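Local atomic coordinates of ssDNA binding RNA Polymerase cofactor (Pseudomonas phage LUZ7, PDB entry 6QLC), a protein that binds single-stranded DNA and acts as a cofactor of RNA polymerase, probably regulating transcription during infection of its host by an N4-related phage. Residues A[28-33]-A[43-48]; A[59-64]-A[80-85]. One frame throughout, in Å; residues are numbered along the deposited sequence.

Interaction 1 (A[28-33]-A[43-48])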
ATOM      1  N   TYR A  28      -0.217  10.551   6.560  1.00 49.48           N
ATOM      2  CA  TYR A  28      -0.201   9.648   5.417  1.00 45.10           C
ATOM      3  C   TYR A  28       0.495   8.352   5.805  1.00 50.93           C
ATOM      4  O   TYR A  28       1.449   8.348   6.587  1.00 51.00           O
ATOM      5  CB  TYR A  28       0.519  10.278   4.189  1.00 52.58           C
ATOM      6  CG  TYR A  28      -0.341  11.297   3.466  1.00 60.91           C
ATOM      7  CD1 TYR A  28      -0.781  12.448   4.119  1.00 74.73           C
ATOM      8  CD2 TYR A  28      -0.748  11.100   2.147  1.00 69.32           C
ATOM      9  CE1 TYR A  28      -1.594  13.380   3.488  1.00 73.41           C
ATOM     10  CE2 TYR A  28      -1.565  12.042   1.497  1.00 75.16           C
ATOM     11  CZ  TYR A  28      -1.980  13.180   2.182  1.00 80.85           C
ATOM     12  OH  TYR A  28      -2.784  14.126   1.579  1.00 91.88           O
ATOM     13  N   LEU A  29       0.015   7.249   5.250  1.00 49.55           N
ATOM     14  CA  LEU A  29       0.697   5.966   5.365  1.00 50.34           C
ATOM     15  C   LEU A  29       1.360   5.662   4.034  1.00 46.84           C
ATOM     16  O   LEU A  29       0.668   5.433   3.039  1.00 56.59           O
ATOM     17  CB  LEU A  29      -0.276   4.850   5.728  1.00 54.82           C
ATOM     18  CG  LEU A  29       0.481   3.600   6.139  1.00 48.69           C
ATOM     19  CD1 LEU A  29       0.856   3.730   7.580  1.00 47.14           C
ATOM     20  CD2 LEU A  29      -0.350   2.369   5.916  1.00 46.66           C
ATOM     21  N   ASN A  30       2.688   5.622   4.028  1.00 46.29           N
ATOM     22  CA  ASN A  30       3.468   5.467   2.811  1.00 52.84           C
ATOM     23  C   ASN A  30       4.079   4.082   2.719  1.00 46.50           C
ATOM     24  O   ASN A  30       4.687   3.590   3.677  1.00 42.78           O
ATOM     25  CB  ASN A  30       4.556   6.525   2.760  1.00 49.37           C
ATOM     26  CG  ASN A  30       3.973   7.906   2.698  1.00 57.14           C
ATOM     27  OD1 ASN A  30       3.333   8.261   1.713  1.00 56.02           O
ATOM     28  ND2 ASN A  30       4.137   8.677   3.767  1.00 60.29           N
ATOM     29  N   PHE A  31       3.949   3.480   1.552  1.00 44.38           N
ATOM     30  CA  PHE A  31       4.495   2.160   1.286  1.00 40.68           C
ATOM     31  C   PHE A  31       5.718   2.338   0.395  1.00 47.43           C
ATOM     32  O   PHE A  31       5.582   2.704  -0.776  1.00 41.89           O
ATOM     33  CB  PHE A  31       3.442   1.281   0.617  1.00 50.41           C
ATOM     34  CG  PHE A  31       2.239   1.027   1.476  1.00 46.63           C
ATOM     35  CD1 PHE A  31       1.322   2.035   1.727  1.00 52.58           C
ATOM     36  CD2 PHE A  31       2.045  -0.214   2.051  1.00 43.60           C
ATOM     37  CE1 PHE A  31       0.219   1.812   2.529  1.00 50.97           C
ATOM     38  CE2 PHE A  31       0.948  -0.453   2.845  1.00 57.27           C
ATOM     39  CZ  PHE A  31       0.030   0.567   3.090  1.00 51.23           C
ATOM     40  N   HIS A  32       6.907   2.071   0.938  1.00 42.99           N
ATOM     41  CA  HIS A  32       8.139   2.180   0.165  1.00 50.93           C
ATOM     42  C   HIS A  32       8.656   0.810  -0.226  1.00 48.78           C
ATOM     43  O   HIS A  32       8.442  -0.180   0.480  1.00 48.20           O
ATOM     44  CB  HIS A  32       9.222   2.917   0.949  1.00 42.09           C
ATOM     45  CG  HIS A  32       8.989   4.389   1.033  1.00 51.69           C
ATOM     46  ND1 HIS A  32       8.195   4.958   2.008  1.00 61.84           N
ATOM     47  CD2 HIS A  32       9.408   5.407   0.245  1.00 50.16           C
ATOM     48  CE1 HIS A  32       8.148   6.265   1.824  1.00 57.97           C
ATOM     49  NE2 HIS A  32       8.879   6.564   0.763  1.00 65.62           N
ATOM     50  N   PHE A  33       9.361   0.768  -1.360  1.00 43.33           N
ATOM     51  CA  PHE A  33      10.002  -0.454  -1.804  1.00 40.52           C
ATOM     52  C   PHE A  33      11.445  -0.201  -2.232  1.00 48.12           C
ATOM     53  O   PHE A  33      11.728   0.831  -2.848  1.00 51.28           O
ATOM     54  CB  PHE A  33       9.224  -1.068  -2.960  1.00 37.89           C
ATOM     55  CG  PHE A  33       9.545  -2.501  -3.178  1.00 60.62           C
ATOM     56  CD1 PHE A  33       8.919  -3.491  -2.419  1.00 58.61           C
ATOM     57  CD2 PHE A  33      10.506  -2.872  -4.115  1.00 52.33           C
ATOM     58  CE1 PHE A  33       9.233  -4.839  -2.608  1.00 60.07           C
ATOM     59  CE2 PHE A  33      10.830  -4.203  -4.318  1.00 47.31           C
ATOM     60  CZ  PHE A  33      10.195  -5.198  -3.564  1.00 71.51           C
ATOM     61  N   LEU A  43       5.899   3.579  -3.372  1.00 42.82           N
ATOM     62  CA  LEU A  43       4.957   2.970  -4.308  1.00 48.59           C
ATOM     63  C   LEU A  43       3.600   3.660  -4.254  1.00 48.81           C
ATOM     64  O   LEU A  43       3.071   4.092  -5.286  1.00 61.25           O
ATOM     65  CB  LEU A  43       4.810   1.478  -4.016  1.00 46.25           C
ATOM     66  CG  LEU A  43       5.826   0.623  -4.759  1.00 59.04           C
ATOM     67  CD1 LEU A  43       5.711  -0.848  -4.366  1.00 59.78           C
ATOM     68  CD2 LEU A  43       5.620   0.818  -6.245  1.00 56.28           C
ATOM     69  N   VAL A  44       3.017   3.763  -3.060  1.00 57.43           N
ATOM     70  CA  VAL A  44       1.660   4.268  -2.868  1.00 43.71           C
ATOM     71  C   VAL A  44       1.617   5.010  -1.546  1.00 47.45           C
ATOM     72  O   VAL A  44       2.364   4.702  -0.610  1.00 48.12           O
ATOM     73  CB  VAL A  44       0.587   3.150  -2.859  1.00 55.80           C
ATOM     74  CG1 VAL A  44       0.729   2.268  -4.040  1.00 67.28           C
ATOM     75  CG2 VAL A  44       0.704   2.305  -1.618  1.00 51.57           C
ATOM     76  N   SER A  45       0.720   5.987  -1.470  1.00 42.28           N
ATOM     77  CA  SER A  45       0.490   6.740  -0.247  1.00 59.99           C
ATOM     78  C   SER A  45      -0.983   6.645   0.133  1.00 55.62           C
ATOM     79  O   SER A  45      -1.857   6.694  -0.736  1.00 53.97           O
ATOM     80  CB  SER A  45       0.900   8.199  -0.431  1.00 51.43           C
ATOM     81  OG  SER A  45       1.344   8.751   0.786  1.00 60.57           O
ATOM     82  N   LEU A  46      -1.263   6.500   1.425  1.00 53.13           N
ATOM     83  CA  LEU A  46      -2.635   6.492   1.921  1.00 48.15           C
ATOM     84  C   LEU A  46      -2.828   7.662   2.869  1.00 40.46           C
ATOM     85  O   LEU A  46      -2.201   7.713   3.931  1.00 49.44           O
ATOM     86  CB  LEU A  46      -2.968   5.189   2.642  1.00 48.29           C
ATOM     87  CG  LEU A  46      -4.332   5.221   3.350  1.00 56.42           C
ATOM     88  CD1 LEU A  46      -5.504   5.243   2.351  1.00 47.59           C
ATOM     89  CD2 LEU A  46      -4.459   4.066   4.314  1.00 54.92           C
ATOM     90  N   GLY A  47      -3.699   8.594   2.489  1.00 53.08           N
ATOM     91  CA  GLY A  47      -4.082   9.663   3.399  1.00 50.90           C
ATOM     92  C   GLY A  47      -5.038   9.131   4.449  1.00 51.73           C
ATOM     93  O   GLY A  47      -6.052   8.508   4.121  1.00 52.72           O
ATOM     94  N   LEU A  48      -4.705   9.365   5.721  1.00 49.40           N
ATOM     95  CA  LEU A  48      -5.508   8.901   6.851  1.00 61.37           C
ATOM     96  C   LEU A  48      -6.508   9.998   7.207  1.00 73.06           C
ATOM     97  O   LEU A  48      -6.167  10.977   7.880  1.00 69.15           O
ATOM     98  CB  LEU A  48      -4.624   8.534   8.040  1.00 49.74           C
ATOM     99  CG  LEU A  48      -3.392   7.683   7.696  1.00 58.11           C
ATOM    100  CD1 LEU A  48      -2.542   7.462   8.931  1.00 41.20           C
ATOM    101  CD2 LEU A  48      -3.815   6.362   7.107  1.00 47.55           C
TER

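Interaction 2 (A[59-64]-A[80-85])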
ATOM      1  N   GLN A  59      -3.373   5.255  12.541  1.00 44.36           N
ATOM      2  CA  GLN A  59      -2.632   6.381  13.099  1.00 52.52           C
ATOM      3  C   GLN A  59      -2.273   6.152  14.565  1.00 59.92           C
ATOM      4  O   GLN A  59      -1.114   6.304  14.962  1.00 59.15           O
ATOM      5  CB  GLN A  59      -3.452   7.656  12.926  1.00 56.06           C
ATOM      6  CG  GLN A  59      -2.679   8.944  13.066  1.00 56.85           C
ATOM      7  CD  GLN A  59      -3.521  10.161  12.711  1.00 67.92           C
ATOM      8  OE1 GLN A  59      -3.588  10.580  11.546  1.00 63.32           O
ATOM      9  NE2 GLN A  59      -4.181  10.726  13.716  1.00 68.34           N
ATOM     10  N   GLU A  60      -3.250   5.769  15.387  1.00 48.59           N
ATOM     11  CA  GLU A  60      -2.955   5.537  16.799  1.00 63.65           C
ATOM     12  C   GLU A  60      -1.916   4.442  16.962  1.00 58.05           C
ATOM     13  O   GLU A  60      -1.010   4.542  17.800  1.00 49.57           O
ATOM     14  CB  GLU A  60      -4.227   5.145  17.556  1.00 48.64           C
ATOM     15  CG  GLU A  60      -4.914   6.277  18.282  1.00 78.60           C
ATOM     16  CD  GLU A  60      -6.146   5.796  19.026  1.00 94.34           C
ATOM     17  OE1 GLU A  60      -7.274   6.072  18.551  1.00 94.40           O
ATOM     18  OE2 GLU A  60      -5.981   5.127  20.073  1.00 87.32           O
ATOM     19  N   PHE A  61      -2.065   3.367  16.197  1.00 38.05           N
ATOM     20  CA  PHE A  61      -1.166   2.234  16.311  1.00 51.25           C
ATOM     21  C   PHE A  61       0.273   2.637  16.027  1.00 47.84           C
ATOM     22  O   PHE A  61       1.200   2.118  16.657  1.00 51.82           O
ATOM     23  CB  PHE A  61      -1.625   1.153  15.348  1.00 51.23           C
ATOM     24  CG  PHE A  61      -0.816  -0.079  15.405  1.00 54.95           C
ATOM     25  CD1 PHE A  61      -0.884  -0.907  16.506  1.00 41.04           C
ATOM     26  CD2 PHE A  61       0.016  -0.417  14.348  1.00 42.39           C
ATOM     27  CE1 PHE A  61      -0.144  -2.065  16.559  1.00 55.97           C
ATOM     28  CE2 PHE A  61       0.771  -1.571  14.392  1.00 48.48           C
ATOM     29  CZ  PHE A  61       0.689  -2.400  15.497  1.00 59.43           C
ATOM     30  N   LEU A  62       0.470   3.592  15.123  1.00 43.68           N
ATOM     31  CA  LEU A  62       1.796   3.993  14.676  1.00 55.88           C
ATOM     32  C   LEU A  62       2.317   5.241  15.377  1.00 66.38           C
ATOM     33  O   LEU A  62       3.327   5.799  14.943  1.00 65.65           O
ATOM     34  CB  LEU A  62       1.789   4.223  13.167  1.00 44.20           C
ATOM     35  CG  LEU A  62       1.505   2.972  12.349  1.00 42.32           C
ATOM     36  CD1 LEU A  62       1.916   3.209  10.912  1.00 51.78           C
ATOM     37  CD2 LEU A  62       2.268   1.804  12.955  1.00 46.97           C
ATOM     38  N   THR A  63       1.651   5.696  16.443  1.00 61.92           N
ATOM     39  CA  THR A  63       2.053   6.921  17.140  1.00 62.51           C
ATOM     40  C   THR A  63       2.083   6.793  18.655  1.00 65.77           C
ATOM     41  O   THR A  63       2.841   7.530  19.297  1.00 62.55           O
ATOM     42  CB  THR A  63       1.111   8.077  16.794  1.00 60.83           C
ATOM     43  OG1 THR A  63      -0.230   7.679  17.085  1.00 67.78           O
ATOM     44  CG2 THR A  63       1.206   8.450  15.339  1.00 47.89           C
ATOM     45  N   VAL A  64       1.298   5.896  19.248  1.00 61.16           N
ATOM     46  CA  VAL A  64       1.001   5.917  20.672  1.00 56.70           C
ATOM     47  C   VAL A  64       0.982   4.480  21.179  1.00 58.02           C
ATOM     48  O   VAL A  64       0.638   3.553  20.441  1.00 70.02           O
ATOM     49  CB  VAL A  64      -0.332   6.674  20.889  1.00 66.44           C
ATOM     50  CG1 VAL A  64      -1.070   6.209  22.127  1.00 80.20           C
ATOM     51  CG2 VAL A  64      -0.079   8.183  20.908  1.00 62.85           C
ATOM     52  N   CYS A  80       5.567  -0.862  12.546  1.00 43.72           N
ATOM     53  CA  CYS A  80       5.578  -0.811  11.083  1.00 46.45           C
ATOM     54  C   CYS A  80       5.864  -2.191  10.513  1.00 40.35           C
ATOM     55  O   CYS A  80       5.145  -2.687   9.636  1.00 33.76           O
ATOM     56  CB  CYS A  80       6.621   0.191  10.597  1.00 39.06           C
ATOM     57  SG  CYS A  80       6.138   1.926  10.783  1.00 43.82           S
ATOM     58  N   LYS A  81       6.876  -2.860  11.054  1.00 42.56           N
ATOM     59  CA  LYS A  81       7.208  -4.184  10.553  1.00 49.34           C
ATOM     60  C   LYS A  81       6.041  -5.140  10.760  1.00 54.38           C
ATOM     61  O   LYS A  81       5.661  -5.872   9.839  1.00 49.43           O
ATOM     62  CB  LYS A  81       8.481  -4.687  11.235  1.00 50.56           C
ATOM     63  CG  LYS A  81       9.743  -4.356  10.438  1.00 64.01           C
ATOM     64  CD  LYS A  81      10.990  -4.380  11.315  1.00 77.30           C
ATOM     65  CE  LYS A  81      11.112  -5.699  12.068  1.00 83.90           C
ATOM     66  NZ  LYS A  81      12.269  -5.715  13.011  1.00 73.48           N
ATOM     67  N   LYS A  82       5.430  -5.104  11.948  1.00 47.21           N
ATOM     68  CA  LYS A  82       4.309  -5.990  12.242  1.00 41.37           C
ATOM     69  C   LYS A  82       3.154  -5.780  11.268  1.00 34.55           C
ATOM     70  O   LYS A  82       2.551  -6.751  10.808  1.00 50.00           O
ATOM     71  CB  LYS A  82       3.842  -5.790  13.683  1.00 56.44           C
ATOM     72  CG  LYS A  82       2.864  -6.871  14.164  1.00 60.69           C
ATOM     73  CD  LYS A  82       2.004  -6.381  15.307  1.00 69.25           C
ATOM     74  CE  LYS A  82       0.514  -6.498  14.984  1.00 89.11           C
ATOM     75  NZ  LYS A  82      -0.363  -5.926  16.066  1.00 86.03           N
ATOM     76  N   LEU A  83       2.833  -4.522  10.934  1.00 38.86           N
ATOM     77  CA  LEU A  83       1.882  -4.263   9.855  1.00 34.97           C
ATOM     78  C   LEU A  83       2.264  -5.026   8.590  1.00 49.97           C
ATOM     79  O   LEU A  83       1.509  -5.883   8.113  1.00 47.28           O
ATOM     80  CB  LEU A  83       1.808  -2.765   9.561  1.00 38.39           C
ATOM     81  CG  LEU A  83       0.941  -1.869  10.438  1.00 50.11           C
ATOM     82  CD1 LEU A  83       0.579  -0.556   9.750  1.00 37.16           C
ATOM     83  CD2 LEU A  83      -0.299  -2.601  10.860  1.00 52.22           C
ATOM     84  N   VAL A  84       3.441  -4.713   8.027  1.00 49.58           N
ATOM     85  CA  VAL A  84       3.972  -5.385   6.839  1.00 44.56           C
ATOM     86  C   VAL A  84       3.747  -6.892   6.924  1.00 39.44           C
ATOM     87  O   VAL A  84       3.188  -7.501   6.007  1.00 47.22           O
ATOM     88  CB  VAL A  84       5.472  -5.071   6.645  1.00 45.10           C
ATOM     89  CG1 VAL A  84       6.024  -5.836   5.461  1.00 46.04           C
ATOM     90  CG2 VAL A  84       5.670  -3.610   6.414  1.00 38.76           C
ATOM     91  N   SER A  85       4.131  -7.492   8.050  1.00 41.65           N
ATOM     92  CA  SER A  85       4.060  -8.940   8.194  1.00 52.57           C
ATOM     93  C   SER A  85       2.656  -9.506   7.977  1.00 56.44           C
ATOM     94  O   SER A  85       2.525 -10.692   7.670  1.00 58.76           O
ATOM     95  CB  SER A  85       4.579  -9.335   9.577  1.00 47.05           C
ATOM     96  OG  SER A  85       3.525  -9.515  10.493  1.00 57.89           O
TER

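Interaction 1 (A[28-33]-A[43-48])
Leu29 and Leu46 exchange two backbone hydrogen bonds, 2.6 Å from Leu29 N to Leu46 O and 2.7 Å from Leu46 N to Leu29 O, within an antiparallel strand pair whose axes come within 4.4 Å. Further along, Phe31 N donates to Val44 O at 2.9 Å in an almost straight bond (N-H...O 174°), whereas the bond from Leu43 N to Phe31 O is more bent (N-H...O 134°). Leu43 and Val44 thus both stand opposite Phe31, which makes a classic beta bulge.

Among the apolar contacts, Val44 CG2 lies 3.4 Å from Phe31 CD1 and also touches CB and CG, the two side chains crossing obliquely. CG2 sits between the backbone N and carbonyl carbon of Val44, and the ring carbons it meets are those nearest the Phe31 backbone. Leu29 packs through CB, which meets Leu46 CB and, 4.1 Å away, Leu48 CD2. Beyond the bulge, Leu43 CD1 rests on Phe33 CB, with the root of the ring just beyond it, approached obliquely.

On the other face, with Tyr28, Asn30 and Ser45, the one ring is that of Tyr28. It lies over Gly47, whose CA makes a CH-pi contact 3.9 Å from the ring centroid, displaced toward the CD2-CE2 rim. Tyr28 CG is anti to its own carbonyl carbon (chi1 -77°). Ser45 OG lies near the ring plane beside CD2, but a clash with Asn30 OD1 makes its exact place doubtful.

Phe31 meets Phe31 of the second subunit, and Val44 and Leu46 each pack on the other's counterpart there. The strands form the beta hairpin 27-34/40-48 with a classic bulge at Phe31, its first strand paired antiparallel with a strand of the second subunit, so that the sheet continues across the interface.

Interaction 2 (A[59-64]-A[80-85])
Helix 53-61 ends at Phe61 opposite helix 73-86, and Leu62, the first residue to leave helical torsions, has its CA 7.1 Å from Cys80 CA. Phe61 carries much of the contact: its CG is anti to the backbone N (chi1 -178°), and the ring meets Lys82 and Leu83. Leu83 CD2 lies 3.8 Å from Phe61 CE2 and also touches CD2, the two side chains sliding past each other in opposite directions. Lys82 crosses the phenylalanine at about a right angle, its chain bent at chi3 (123°), and NZ comes obliquely to within 3.7 Å of Phe61 CZ.

Here the C-terminal end of helix 53-61 and the turn after it pack on helix 73-86. Leu62 points at Leu83 tip to tip, with CD1 of each 4.2 Å apart, and the same Leu62 methyl lies 4.4 Å from Cys80 SG. Within the turn, Thr63 OG1 donates to Gln59 O at 2.7 Å from above the carbonyl plane, while Glu60 O accepts from both Thr63 N and Val64 N. Arg79 adds a polar tie between the elements by donating NH1 to Phe61 O. In the second subunit, Leu91 packs on Leu62 and Phe33 on Leu83.

How the interactions relate
Burial does not follow distance from the centre of the chain: interaction 1 lies nearer to it yet is only partly buried, while interaction 2, farther out, is a buried contact with one exposed lysine at its margin. The hairpin of interaction 1 is held by backbone hydrogen bonds, broken in rhythm by a bulge, with apolar side chains on one face and a more polar set on the other; interaction 2 depends on side-chain packing. Strand 40-48 leads in sequence into helix 53-61, and the contacts meet where Leu29 CD1 touches Leu62 CD1 at 3.5 Å. Leu62 thus touches both the hairpin and helix 73-86. Both contacts also reach the second subunit.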